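PDB 1W7C: lysyl oxidase from Pichia pastoris, which probably oxidises primary amines, including peptidyl lysine, to aldehydes, using copper and a topaquinone cofactor built from one of its own tyrosines. Local coordinates for residues 63-68 with 495-500; 208-213 with 346-351; 230-235 with 469-474; 322-325 with 330-333. All coordinates share one frame; numbering follows the deposited sequence. Where two conformers were deposited one is given.

Contact 1: residues 63-68 with 495-500. With CA (calcium ion), chain D; NAG (2-acetamido-2-deoxy-beta-D-glucopyranose), chain B.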
loop_
_atom_site.group_PDB
_atom_site.type_symbol
_atom_site.label_atom_id
_atom_site.label_comp_id
_atom_site.label_asym_id
_atom_site.label_seq_id
_atom_site.Cartn_x
_atom_site.Cartn_y
_atom_site.Cartn_z
ATOM N N PRO A 63 16.276 -21.385 -21.506
ATOM C CA PRO A 63 16.344 -22.801 -21.166
ATOM C C PRO A 63 15.107 -23.321 -20.437
ATOM O O PRO A 63 14.404 -22.577 -19.802
ATOM C CB PRO A 63 17.588 -22.883 -20.282
ATOM C CG PRO A 63 18.455 -21.756 -20.729
ATOM C CD PRO A 63 17.420 -20.634 -20.959
ATOM N N ASN A 64 14.896 -24.616 -20.561
ATOM C CA ASN A 64 13.887 -25.279 -19.793
ATOM C C ASN A 64 14.348 -25.417 -18.339
ATOM O O ASN A 64 15.531 -25.358 -18.047
ATOM C CB ASN A 64 13.585 -26.623 -20.397
ATOM C CG ASN A 64 12.748 -26.544 -21.652
ATOM O OD1 ASN A 64 12.060 -25.547 -21.915
ATOM N ND2 ASN A 64 12.831 -27.615 -22.442
ATOM N N LYS A 65 13.408 -25.569 -17.421
ATOM C CA LYS A 65 13.699 -25.442 -16.015
ATOM C C LYS A 65 14.548 -26.577 -15.464
ATOM O O LYS A 65 15.488 -26.306 -14.733
ATOM C CB LYS A 65 12.410 -25.272 -15.200
ATOM C CG LYS A 65 12.672 -25.114 -13.702
ATOM C CD LYS A 65 11.392 -24.751 -12.952
ATOM C CE LYS A 65 11.689 -24.574 -11.487
ATOM N NZ LYS A 65 10.451 -24.183 -10.757
ATOM N N THR A 66 14.230 -27.833 -15.787
ATOM C CA THR A 66 15.037 -28.909 -15.234
ATOM C C THR A 66 16.490 -28.802 -15.672
ATOM O O THR A 66 17.390 -28.915 -14.842
ATOM C CB THR A 66 14.436 -30.246 -15.584
ATOM O OG1 THR A 66 13.127 -30.296 -15.020
ATOM C CG2 THR A 66 15.185 -31.400 -14.927
ATOM N N GLU A 67 16.739 -28.476 -16.938
ATOM C CA GLU A 67 18.126 -28.359 -17.421
ATOM C C GLU A 67 18.785 -27.161 -16.768
ATOM O O GLU A 67 19.968 -27.202 -16.415
ATOM C CB GLU A 67 18.234 -28.284 -18.962
ATOM C CG GLU A 67 17.544 -27.115 -19.646
ATOM C CD GLU A 67 17.755 -27.091 -21.166
ATOM O OE1 GLU A 67 18.392 -28.037 -21.721
ATOM O OE2 GLU A 67 17.301 -26.111 -21.804
ATOM N N ALA A 68 18.045 -26.086 -16.537
ATOM C CA ALA A 68 18.603 -24.924 -15.854
ATOM C C ALA A 68 18.986 -25.281 -14.430
ATOM O O ALA A 68 20.055 -24.884 -13.964
ATOM C CB ALA A 68 17.603 -23.790 -15.849
ATOM N N LYS A 495 4.200 -13.927 -13.558
ATOM C CA LYS A 495 4.556 -15.319 -13.317
ATOM C C LYS A 495 5.487 -15.354 -12.113
ATOM O O LYS A 495 6.589 -14.782 -12.162
ATOM C CB LYS A 495 5.235 -15.912 -14.540
ATOM C CG LYS A 495 5.491 -17.392 -14.446
ATOM C CD LYS A 495 6.295 -17.856 -15.658
ATOM C CE LYS A 495 6.489 -19.383 -15.700
ATOM N NZ LYS A 495 7.408 -19.730 -16.840
ATOM N N VAL A 496 5.040 -15.966 -11.022
ATOM C CA VAL A 496 5.781 -16.002 -9.776
ATOM C C VAL A 496 6.061 -17.470 -9.472
ATOM O O VAL A 496 5.258 -18.172 -8.830
ATOM C CB VAL A 496 4.967 -15.336 -8.621
ATOM C CG1 VAL A 496 5.777 -15.286 -7.347
ATOM C CG2 VAL A 496 4.497 -13.925 -8.984
ATOM N N ASP A 497 7.191 -17.955 -9.954
ATOM C CA ASP A 497 7.543 -19.355 -9.796
ATOM C C ASP A 497 8.358 -19.500 -8.515
ATOM O O ASP A 497 9.571 -19.705 -8.501
ATOM C CB ASP A 497 8.269 -19.866 -11.031
ATOM C CG ASP A 497 8.620 -21.306 -10.953
ATOM O OD1 ASP A 497 8.102 -22.025 -10.029
ATOM O OD2 ASP A 497 9.390 -21.798 -11.822
ATOM N N LEU A 498 7.630 -19.447 -7.409
ATOM C CA LEU A 498 8.162 -19.715 -6.075
ATOM C C LEU A 498 8.574 -21.181 -6.042
ATOM O O LEU A 498 7.798 -22.034 -6.479
ATOM C CB LEU A 498 7.080 -19.435 -4.992
ATOM C CG LEU A 498 7.004 -17.964 -4.563
ATOM C CD1 LEU A 498 5.572 -17.636 -4.092
ATOM C CD2 LEU A 498 7.996 -17.664 -3.478
ATOM N N ASP A 499 9.713 -21.458 -5.433
ATOM C CA ASP A 499 10.200 -22.810 -5.177
ATOM C C ASP A 499 10.657 -22.781 -3.700
ATOM O O ASP A 499 11.834 -22.519 -3.397
ATOM C CB ASP A 499 11.409 -23.165 -6.056
ATOM C CG ASP A 499 11.069 -23.521 -7.482
ATOM O OD1 ASP A 499 9.888 -23.695 -7.862
ATOM O OD2 ASP A 499 12.057 -23.642 -8.291
ATOM N N VAL A 500 9.714 -22.915 -2.792
ATOM C CA VAL A 500 10.009 -22.741 -1.380
ATOM C C VAL A 500 10.564 -24.023 -0.786
ATOM O O VAL A 500 9.879 -25.034 -0.726
ATOM C CB VAL A 500 8.744 -22.296 -0.602
ATOM C CG1 VAL A 500 9.107 -22.027 0.831
ATOM C CG2 VAL A 500 8.163 -21.065 -1.248
HETATM CA CA CA D . 7.674 -23.474 -8.327
HETATM C C1 NAG B . 11.915 -27.642 -23.553
HETATM C C2 NAG B . 12.697 -28.355 -24.682
HETATM C C3 NAG B . 11.851 -28.686 -25.923
HETATM C C4 NAG B . 10.505 -29.281 -25.514
HETATM C C5 NAG B . 9.909 -28.427 -24.397
HETATM C C6 NAG B . 8.562 -28.903 -23.923
HETATM C C7 NAG B . 15.086 -27.957 -24.967
HETATM C C8 NAG B . 16.178 -27.000 -25.338
HETATM N N2 NAG B . 13.836 -27.515 -25.058
HETATM O O3 NAG B . 12.571 -29.573 -26.766
HETATM O O4 NAG B . 9.550 -29.242 -26.567
HETATM O O5 NAG B . 10.747 -28.374 -23.265
HETATM O O6 NAG B . 8.765 -30.140 -23.298
HETATM O O7 NAG B . 15.376 -29.099 -24.602
HETATM O O HOH W 1 7.153 -24.949 -6.475
#
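Lys65 drives its ammonium group between the carboxylates of Asp497 and Asp499, two calcium ligands that receive it from the opposite direction. The shortest bond runs from Lys65 NZ to Asp497 OD2 at 2.8 Å, arriving on the syn side of that oxygen but 21° out of the carboxylate plane. Asp499 is met differently: both its oxygens turn their syn lone pairs to the lysine, with Lys65 NZ 3.0 Å from Asp499 OD1 and equally far from OD2. A fully extended Lys65 chain, CG anti to the backbone N (chi1 -179°), carries the ammonium across most of the gap; the Asp497 side chain covers the rest.

This salt-bridge network makes Lys65 a second-shell partner of two calcium ligands. Asp497 OD1 and Asp499 OD1 each lie 2.3 Å from the calcium ion, and the backbone O of Leu498, a water, Asp643 and Ile644 complete the coordination. Asp497 is the centre of an inverse gamma turn, which bends the chain where these ligands follow one another. Asp643 also makes a salt bridge to Lys65, so the ammonium probably offsets part of the negative charge gathered round the metal. Asn64, just before the helix of Lys65, carries an N-linked glycan through ND2.

Contact 2: residues 208-213 with 346-351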
loop_
_atom_site.group_PDB
_atom_site.type_symbol
_atom_site.label_atom_id
_atom_site.label_comp_id
_atom_site.label_asym_id
_atom_site.label_seq_id
_atom_site.Cartn_x
_atom_site.Cartn_y
_atom_site.Cartn_z
ATOM N N GLY A 208 -14.857 12.532 -31.819
ATOM C CA GLY A 208 -16.165 11.897 -31.935
ATOM C C GLY A 208 -16.545 11.531 -33.351
ATOM O O GLY A 208 -17.695 11.167 -33.609
ATOM N N PHE A 209 -15.585 11.600 -34.280
ATOM C CA PHE A 209 -15.822 11.077 -35.628
ATOM C C PHE A 209 -15.256 9.669 -35.718
ATOM O O PHE A 209 -14.081 9.464 -35.451
ATOM C CB PHE A 209 -15.169 11.958 -36.680
ATOM C CG PHE A 209 -15.480 11.524 -38.070
ATOM C CD1 PHE A 209 -16.663 11.883 -38.648
ATOM C CD2 PHE A 209 -14.636 10.664 -38.756
ATOM C CE1 PHE A 209 -16.975 11.461 -39.902
ATOM C CE2 PHE A 209 -14.960 10.220 -40.028
ATOM C CZ PHE A 209 -16.132 10.620 -40.592
ATOM N N PHE A 210 -16.086 8.705 -36.082
ATOM C CA PHE A 210 -15.701 7.296 -36.113
ATOM C C PHE A 210 -15.941 6.682 -37.493
ATOM O O PHE A 210 -16.708 7.193 -38.306
ATOM C CB PHE A 210 -16.508 6.507 -35.070
ATOM C CG PHE A 210 -16.442 7.105 -33.679
ATOM C CD1 PHE A 210 -17.478 7.886 -33.201
ATOM C CD2 PHE A 210 -15.292 6.966 -32.894
ATOM C CE1 PHE A 210 -17.391 8.474 -31.952
ATOM C CE2 PHE A 210 -15.224 7.528 -31.631
ATOM C CZ PHE A 210 -16.250 8.295 -31.168
ATOM N N PHE A 211 -15.308 5.547 -37.720
ATOM C CA PHE A 211 -15.467 4.807 -38.939
ATOM C C PHE A 211 -15.160 3.331 -38.725
ATOM O O PHE A 211 -14.606 2.934 -37.704
ATOM C CB PHE A 211 -14.594 5.397 -40.068
ATOM C CG PHE A 211 -13.177 5.640 -39.670
ATOM C CD1 PHE A 211 -12.221 4.640 -39.791
ATOM C CD2 PHE A 211 -12.780 6.882 -39.195
ATOM C CE1 PHE A 211 -10.901 4.864 -39.390
ATOM C CE2 PHE A 211 -11.482 7.110 -38.799
ATOM C CZ PHE A 211 -10.530 6.112 -38.913
ATOM N N LYS A 212 -15.540 2.542 -39.718
ATOM C CA LYS A 212 -15.392 1.095 -39.700
ATOM C C LYS A 212 -15.020 0.653 -41.090
ATOM O O LYS A 212 -15.636 1.083 -42.061
ATOM C CB LYS A 212 -16.682 0.405 -39.270
ATOM C CG LYS A 212 -16.555 -1.111 -39.085
ATOM C CD LYS A 212 -17.922 -1.767 -38.929
ATOM C CE LYS A 212 -17.811 -3.258 -38.732
ATOM N NZ LYS A 212 -19.124 -3.963 -38.678
ATOM N N PHE A 213 -14.022 -0.215 -41.189
ATOM C CA PHE A 213 -13.561 -0.718 -42.477
ATOM C C PHE A 213 -13.313 -2.216 -42.458
ATOM O O PHE A 213 -13.117 -2.818 -41.418
ATOM C CB PHE A 213 -12.333 0.054 -42.992
ATOM C CG PHE A 213 -11.129 0.007 -42.080
ATOM C CD1 PHE A 213 -10.098 -0.873 -42.331
ATOM C CD2 PHE A 213 -11.007 0.881 -40.987
ATOM C CE1 PHE A 213 -8.969 -0.882 -41.528
ATOM C CE2 PHE A 213 -9.878 0.863 -40.169
ATOM C CZ PHE A 213 -8.867 -0.019 -40.438
ATOM N N SER A 346 -17.218 1.949 -23.189
ATOM C CA SER A 346 -17.608 3.232 -23.774
ATOM C C SER A 346 -18.902 3.132 -24.524
ATOM O O SER A 346 -19.351 2.050 -24.837
ATOM C CB SER A 346 -16.528 3.645 -24.770
ATOM O OG SER A 346 -16.773 4.889 -25.399
ATOM N N ASP A 347 -19.502 4.289 -24.752
ATOM C CA ASP A 347 -20.615 4.406 -25.658
ATOM C C ASP A 347 -20.187 4.441 -27.108
ATOM O O ASP A 347 -21.043 4.273 -27.984
ATOM C CB ASP A 347 -21.455 5.666 -25.362
ATOM C CG ASP A 347 -20.641 6.975 -25.430
ATOM O OD1 ASP A 347 -19.445 6.984 -25.019
ATOM O OD2 ASP A 347 -21.150 8.051 -25.816
ATOM N N ASP A 348 -18.900 4.674 -27.378
ATOM C CA ASP A 348 -18.426 4.937 -28.740
ATOM C C ASP A 348 -17.649 3.766 -29.307
ATOM O O ASP A 348 -17.150 2.928 -28.558
ATOM C CB ASP A 348 -17.709 6.307 -28.822
ATOM C CG ASP A 348 -16.263 6.281 -28.458
ATOM O OD1 ASP A 348 -15.841 7.289 -27.816
ATOM O OD2 ASP A 348 -15.470 5.404 -28.853
ATOM N N PRO A 349 -17.625 3.639 -30.633
ATOM C CA PRO A 349 -17.052 2.442 -31.250
ATOM C C PRO A 349 -15.521 2.436 -31.341
ATOM O O PRO A 349 -14.951 1.477 -31.888
ATOM C CB PRO A 349 -17.660 2.444 -32.639
ATOM C CG PRO A 349 -17.864 3.891 -32.936
ATOM C CD PRO A 349 -18.262 4.517 -31.633
ATOM N N PHE A 350 -14.853 3.476 -30.866
ATOM C CA PHE A 350 -13.400 3.408 -30.736
ATOM C C PHE A 350 -13.020 2.870 -29.372
ATOM O O PHE A 350 -12.359 1.817 -29.266
ATOM C CB PHE A 350 -12.730 4.736 -31.005
ATOM C CG PHE A 350 -11.232 4.620 -31.133
ATOM C CD1 PHE A 350 -10.637 4.304 -32.359
ATOM C CD2 PHE A 350 -10.410 4.796 -30.043
ATOM C CE1 PHE A 350 -9.264 4.197 -32.477
ATOM C CE2 PHE A 350 -9.042 4.658 -30.176
ATOM C CZ PHE A 350 -8.478 4.369 -31.394
ATOM N N ASN A 351 -13.421 3.570 -28.324
ATOM C CA ASN A 351 -13.029 3.150 -26.981
ATOM C C ASN A 351 -13.667 1.813 -26.611
ATOM O O ASN A 351 -13.029 0.987 -25.978
ATOM C CB ASN A 351 -13.300 4.240 -25.951
ATOM C CG ASN A 351 -12.292 5.389 -26.024
ATOM O OD1 ASN A 351 -11.407 5.425 -26.876
ATOM N ND2 ASN A 351 -12.411 6.317 -25.103
#
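Phe210 lays one face of its ring against Pro349, while Asp348 and Phe350 approach the ring obliquely. The evidence for a CH-pi contact is direct: Pro349 CD stands 3.8 Å from the ring centroid, only 13° off the normal. Next to it, Pro349 CG packs 3.6 Å from Phe210 CG. At the far end of the ring, Phe210 CZ comes within 3.4 Å of Asp348 CG, the ring and carboxylate planes being 34° apart, and Phe210 CE2 lies 3.8 Å from Phe350 CB. The Phe210 side chain crosses all three at about a right angle.

The second shell fixes the loop that supplies these groups. Asp348 OD2 accepts from Phe350 N in an Asx turn, on the anti side, and from Asn351 N at 2.8 Å, nearly in line with its C-O bond. Asp348 CG sits between the backbone N and the carbonyl carbon (chi1 86°), which folds the carboxylate back toward these amides. Ser346 OG takes the N-H of Asp348 at 2.9 Å in an ST turn. Losing the ring to an alanine at Phe210 would probably open a gap beneath Pro349 and leave the CH-pi contact without its acceptor.

The contact joins the five-stranded sheet to an enzyme-domain loop at the subunit interface, where Trp521 of the second subunit packs on Pro349. Phe210 belongs to strand 209-214, between strands 187-195 and 224-230, and touches Thr192 and Ile229 there; helices 136-150 and 153-163 cover Phe211 and Phe209 of the same strand, whereas the 346-351 loop links strands 329-344 and 355-357.

Contact 3: residues 230-235 with 469-474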
loop_
_atom_site.group_PDB
_atom_site.type_symbol
_atom_site.label_atom_id
_atom_site.label_comp_id
_atom_site.label_asym_id
_atom_site.label_seq_id
_atom_site.Cartn_x
_atom_site.Cartn_y
_atom_site.Cartn_z
ATOM N N TYR A 230 -21.200 9.026 -36.513
ATOM C CA TYR A 230 -21.117 10.349 -35.914
ATOM C C TYR A 230 -22.417 10.633 -35.199
ATOM O O TYR A 230 -23.494 10.386 -35.740
ATOM C CB TYR A 230 -20.814 11.414 -36.976
ATOM C CG TYR A 230 -20.751 12.818 -36.408
ATOM C CD1 TYR A 230 -19.597 13.296 -35.792
ATOM C CD2 TYR A 230 -21.856 13.658 -36.467
ATOM C CE1 TYR A 230 -19.544 14.562 -35.274
ATOM C CE2 TYR A 230 -21.812 14.936 -35.953
ATOM C CZ TYR A 230 -20.662 15.381 -35.357
ATOM O OH TYR A 230 -20.608 16.644 -34.842
ATOM N N ASN A 231 -22.323 11.117 -33.959
ATOM C CA ASN A 231 -23.504 11.373 -33.130
ATOM C C ASN A 231 -24.428 10.150 -33.091
ATOM O O ASN A 231 -25.637 10.268 -33.203
ATOM C CB ASN A 231 -24.243 12.633 -33.612
ATOM C CG ASN A 231 -25.351 13.067 -32.668
ATOM O OD1 ASN A 231 -25.285 12.844 -31.445
ATOM N ND2 ASN A 231 -26.384 13.719 -33.232
ATOM N N ASN A 232 -23.812 8.974 -32.955
ATOM C CA ASN A 232 -24.498 7.684 -32.838
ATOM C C ASN A 232 -25.359 7.273 -34.039
ATOM O O ASN A 232 -26.201 6.401 -33.915
ATOM C CB ASN A 232 -25.325 7.635 -31.541
ATOM C CG ASN A 232 -24.455 7.571 -30.314
ATOM O OD1 ASN A 232 -23.672 6.614 -30.168
ATOM N ND2 ASN A 232 -24.548 8.582 -29.438
ATOM N N LYS A 233 -25.085 7.889 -35.183
ATOM C CA LYS A 233 -25.743 7.573 -36.442
ATOM C C LYS A 233 -24.739 6.920 -37.384
ATOM O O LYS A 233 -23.588 7.272 -37.397
ATOM C CB LYS A 233 -26.338 8.841 -37.059
ATOM C CG LYS A 233 -27.410 9.465 -36.167
ATOM C CD LYS A 233 -28.228 10.522 -36.890
ATOM C CE LYS A 233 -29.140 11.302 -35.934
ATOM N NZ LYS A 233 -30.246 10.458 -35.425
ATOM N N VAL A 234 -25.214 5.940 -38.140
ATOM C CA VAL A 234 -24.404 5.161 -39.065
ATOM C C VAL A 234 -24.702 5.568 -40.498
ATOM O O VAL A 234 -25.870 5.582 -40.908
ATOM C CB VAL A 234 -24.677 3.650 -38.907
ATOM C CG1 VAL A 234 -23.797 2.837 -39.841
ATOM C CG2 VAL A 234 -24.466 3.213 -37.441
ATOM N N TYR A 235 -23.634 5.835 -41.248
ATOM C CA TYR A 235 -23.696 6.168 -42.664
ATOM C C TYR A 235 -22.886 5.124 -43.418
ATOM O O TYR A 235 -21.816 4.728 -42.972
ATOM C CB TYR A 235 -23.145 7.582 -42.890
ATOM C CG TYR A 235 -23.866 8.610 -42.068
ATOM C CD1 TYR A 235 -23.445 8.921 -40.779
ATOM C CD2 TYR A 235 -24.990 9.256 -42.561
ATOM C CE1 TYR A 235 -24.136 9.845 -40.000
ATOM C CE2 TYR A 235 -25.680 10.173 -41.804
ATOM C CZ TYR A 235 -25.255 10.479 -40.523
ATOM O OH TYR A 235 -25.955 11.412 -39.767
ATOM N N PRO A 469 -23.447 14.117 -24.553
ATOM C CA PRO A 469 -24.331 14.134 -23.380
ATOM C C PRO A 469 -25.428 13.060 -23.428
ATOM O O PRO A 469 -25.895 12.638 -22.384
ATOM C CB PRO A 469 -24.972 15.529 -23.433
ATOM C CG PRO A 469 -24.067 16.363 -24.278
ATOM C CD PRO A 469 -23.377 15.431 -25.219
ATOM N N GLU A 470 -25.864 12.662 -24.622
ATOM C CA GLU A 470 -26.945 11.694 -24.745
ATOM C C GLU A 470 -26.559 10.266 -24.352
ATOM O O GLU A 470 -27.432 9.486 -23.945
ATOM C CB GLU A 470 -27.475 11.666 -26.191
ATOM C CG GLU A 470 -28.355 12.848 -26.542
ATOM C CD GLU A 470 -29.037 12.718 -27.907
ATOM O OE1 GLU A 470 -29.818 13.625 -28.247
ATOM O OE2 GLU A 470 -28.793 11.731 -28.643
ATOM N N THR A 471 -25.282 9.910 -24.518
ATOM C CA THR A 471 -24.897 8.502 -24.375
ATOM C C THR A 471 -23.653 8.230 -23.530
ATOM O O THR A 471 -23.414 7.070 -23.164
ATOM C CB THR A 471 -24.697 7.844 -25.768
ATOM O OG1 THR A 471 -23.725 8.585 -26.542
ATOM C CG2 THR A 471 -25.998 7.855 -26.567
ATOM N N SER A 472 -22.858 9.253 -23.219
ATOM C CA SER A 472 -21.546 9.021 -22.636
ATOM C C SER A 472 -21.527 8.823 -21.121
ATOM O O SER A 472 -20.529 8.318 -20.598
ATOM C CB SER A 472 -20.590 10.158 -22.992
ATOM O OG SER A 472 -20.321 10.254 -24.374
ATOM N N ALA A 473 -22.556 9.281 -20.414
ATOM C CA ALA A 473 -22.518 9.314 -18.957
ATOM C C ALA A 473 -22.351 7.962 -18.250
ATOM O O ALA A 473 -21.747 7.925 -17.192
ATOM C CB ALA A 473 -23.736 10.047 -18.410
ATOM N N PRO A 474 -22.898 6.856 -18.772
ATOM C CA PRO A 474 -22.643 5.562 -18.125
ATOM C C PRO A 474 -21.191 5.098 -18.187
ATOM O O PRO A 474 -20.902 4.069 -17.590
ATOM C CB PRO A 474 -23.562 4.591 -18.872
ATOM C CG PRO A 474 -24.622 5.471 -19.469
ATOM C CD PRO A 474 -23.884 6.730 -19.851
HETATM O O HOH W 2 -26.397 10.765 -29.952
#
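A small polar contact at the protein surface joins the tip of a beta hairpin to a loop of the enzyme domain, and one direct hydrogen bond carries it. Asn232 ND2 donates to Thr471 OG1 at 3.0 Å with an N-H...O angle of 151°; the hydroxyl lies 16° out of the amide plane. The two side chains come from opposite directions, and Thr471 CG2 also approaches Asn232 ND2, at 3.3 Å. Thr471 OG1 is also hydrogen-bonded to Asp347, which binds Ser472 too.

Water 2 adds a bridge. It accepts from Asn232 ND2 at 2.9 Å and lies in hydrogen-bonding distance of two acceptors, 2.8 Å from Asn231 OD1 and 2.9 Å from Glu470 OE2, so it connects both sides of the contact.

The hairpin tip is a type I' turn from Tyr230 to Lys233, with Asn231 and Asn232 at its corners; both have positive phi. Backbone bonds between Tyr230 and Lys233 close the turn in both directions. Pro520 of the second subunit packs against Asn232. The turn connects strand 224-230 to strand 233-235, an edge strand of its sheet within this chain, and the 469-474 loop runs between strands 465-466 and 478-480.

Contact 4: residues 322-325 with 330-333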
loop_
_atom_site.group_PDB
_atom_site.type_symbol
_atom_site.label_atom_id
_atom_site.label_comp_id
_atom_site.label_asym_id
_atom_site.label_seq_id
_atom_site.Cartn_x
_atom_site.Cartn_y
_atom_site.Cartn_z
ATOM N N TYR A 322 15.694 -14.147 -12.447
ATOM C CA TYR A 322 15.891 -15.580 -12.353
ATOM C C TYR A 322 16.789 -15.905 -11.175
ATOM O O TYR A 322 17.709 -15.143 -10.809
ATOM C CB TYR A 322 16.481 -16.145 -13.664
ATOM C CG TYR A 322 15.497 -16.175 -14.783
ATOM C CD1 TYR A 322 15.377 -15.109 -15.669
ATOM C CD2 TYR A 322 14.659 -17.248 -14.954
ATOM C CE1 TYR A 322 14.389 -15.136 -16.690
ATOM C CE2 TYR A 322 13.723 -17.287 -15.951
ATOM C CZ TYR A 322 13.606 -16.239 -16.827
ATOM O OH TYR A 322 12.659 -16.330 -17.827
ATOM N N ASP A 323 16.532 -17.084 -10.600
ATOM C CA ASP A 323 17.385 -17.595 -9.505
ATOM C C ASP A 323 17.488 -16.626 -8.344
ATOM O O ASP A 323 18.573 -16.273 -7.898
ATOM C CB ASP A 323 18.777 -17.992 -10.039
ATOM C CG ASP A 323 19.498 -18.933 -9.123
ATOM O OD1 ASP A 323 20.757 -18.877 -9.099
ATOM O OD2 ASP A 323 18.863 -19.751 -8.417
ATOM N N ILE A 324 16.350 -16.171 -7.857
ATOM C CA ILE A 324 16.315 -15.254 -6.731
ATOM C C ILE A 324 16.600 -16.041 -5.468
ATOM O O ILE A 324 15.838 -16.938 -5.106
ATOM C CB ILE A 324 14.973 -14.514 -6.569
ATOM C CG1 ILE A 324 14.613 -13.767 -7.847
ATOM C CG2 ILE A 324 15.091 -13.538 -5.384
ATOM C CD1 ILE A 324 13.296 -13.041 -7.805
ATOM N N THR A 325 17.723 -15.729 -4.842
ATOM C CA THR A 325 18.150 -16.386 -3.620
ATOM C C THR A 325 18.209 -15.435 -2.442
ATOM O O THR A 325 18.483 -14.246 -2.607
ATOM C CB THR A 325 19.558 -17.017 -3.804
ATOM O OG1 THR A 325 20.546 -15.994 -3.947
ATOM C CG2 THR A 325 19.552 -17.950 -5.031
ATOM N N ARG A 330 17.529 -20.616 -2.991
ATOM C CA ARG A 330 16.595 -20.109 -3.972
ATOM C C ARG A 330 15.189 -20.097 -3.378
ATOM O O ARG A 330 14.730 -21.106 -2.869
ATOM C CB ARG A 330 16.574 -21.009 -5.203
ATOM C CG ARG A 330 15.648 -20.557 -6.276
ATOM C CD ARG A 330 15.571 -21.500 -7.484
ATOM N NE ARG A 330 16.929 -21.685 -7.988
ATOM C CZ ARG A 330 17.710 -22.757 -7.828
ATOM N NH1 ARG A 330 17.239 -23.898 -7.359
ATOM N NH2 ARG A 330 18.973 -22.678 -8.212
ATOM N N ILE A 331 14.534 -18.956 -3.475
ATOM C CA ILE A 331 13.107 -18.848 -3.184
ATOM C C ILE A 331 12.230 -18.721 -4.426
ATOM O O ILE A 331 11.084 -19.132 -4.384
ATOM C CB ILE A 331 12.802 -17.731 -2.180
ATOM C CG1 ILE A 331 13.198 -16.354 -2.686
ATOM C CG2 ILE A 331 13.415 -18.032 -0.808
ATOM C CD1 ILE A 331 12.518 -15.234 -1.973
ATOM N N VAL A 332 12.774 -18.158 -5.506
ATOM C CA VAL A 332 11.976 -17.974 -6.736
ATOM C C VAL A 332 12.884 -18.312 -7.935
ATOM O O VAL A 332 13.926 -17.696 -8.123
ATOM C CB VAL A 332 11.472 -16.502 -6.881
ATOM C CG1 VAL A 332 10.801 -16.299 -8.252
ATOM C CG2 VAL A 332 10.563 -16.109 -5.752
ATOM N N TYR A 333 12.442 -19.276 -8.738
ATOM C CA TYR A 333 13.166 -19.632 -9.941
ATOM C C TYR A 333 13.057 -18.539 -11.011
ATOM O O TYR A 333 14.057 -18.137 -11.596
ATOM C CB TYR A 333 12.727 -21.002 -10.491
ATOM C CG TYR A 333 13.393 -21.252 -11.852
ATOM C CD1 TYR A 333 14.737 -21.552 -11.929
ATOM C CD2 TYR A 333 12.674 -21.144 -13.041
ATOM C CE1 TYR A 333 15.367 -21.693 -13.160
ATOM C CE2 TYR A 333 13.275 -21.288 -14.269
ATOM C CZ TYR A 333 14.635 -21.567 -14.318
ATOM O OH TYR A 333 15.266 -21.676 -15.520
#
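Tyr322 points its ring edge at the face of Tyr333 in a T-shaped pair, centroids 5.9 Å apart and planes at 75°; Tyr322 CD2 stands 4.2 Å above the Tyr333 plane, offset toward the rim. The Arg330 guanidinium receives Asp323 at its edge. NE and NH2 grip a single oxygen side-on, Arg330 NE lying 2.8 Å from Asp323 OD2, nearly along the C-O axis, while NH2 meets that oxygen from above the carboxylate plane. A bend at chi3 (-55°) swings the arginine head across to the aspartate. A methionine in place of Arg330 would probably leave the Asp323 carboxylate without its charged mate.

Between these groups the backbone forms a classic beta bulge: Ile331 and Val332 both face Ile324. Ile324 O accepts from Ile331 N at 2.9 Å and, weakly, from Val332 N, while Ile324 N donates to Val332 O at 2.9 Å. Ile324 and Val332 lie side by side, with Ile324 CD1 4.0 Å from Val332 CB. Beyond the bulge, Asp323 N donates to Tyr333 O.

The bulge belongs to the hairpin of strands 318-326 and 329-344, flanked by strand 307-314 and by helix 65-73, whose Asp73 makes a second salt bridge to Arg330.

From the N terminus, residues 63-68 come first and wait until 495-500 for their partner, so contact 1 closes the longest loop and encloses the other three. Within it, 208-213 and 230-235, both in the five-stranded sheet, follow in succession and meet 346-351 and 469-474 in the same order; contacts 2 and 3 therefore cross. Contact 4, a local hairpin, lies inside all three loops. Two clusters result. Contacts 1 and 4, with centres about 8 Å apart, lie on the neighbouring strands 488-498 and 329-344, respectively, beside the calcium. Contacts 2 and 3, about 9 Å apart, join the five-stranded sheet to enzyme-domain loops near the second subunit, on the opposite side of the chain's centre.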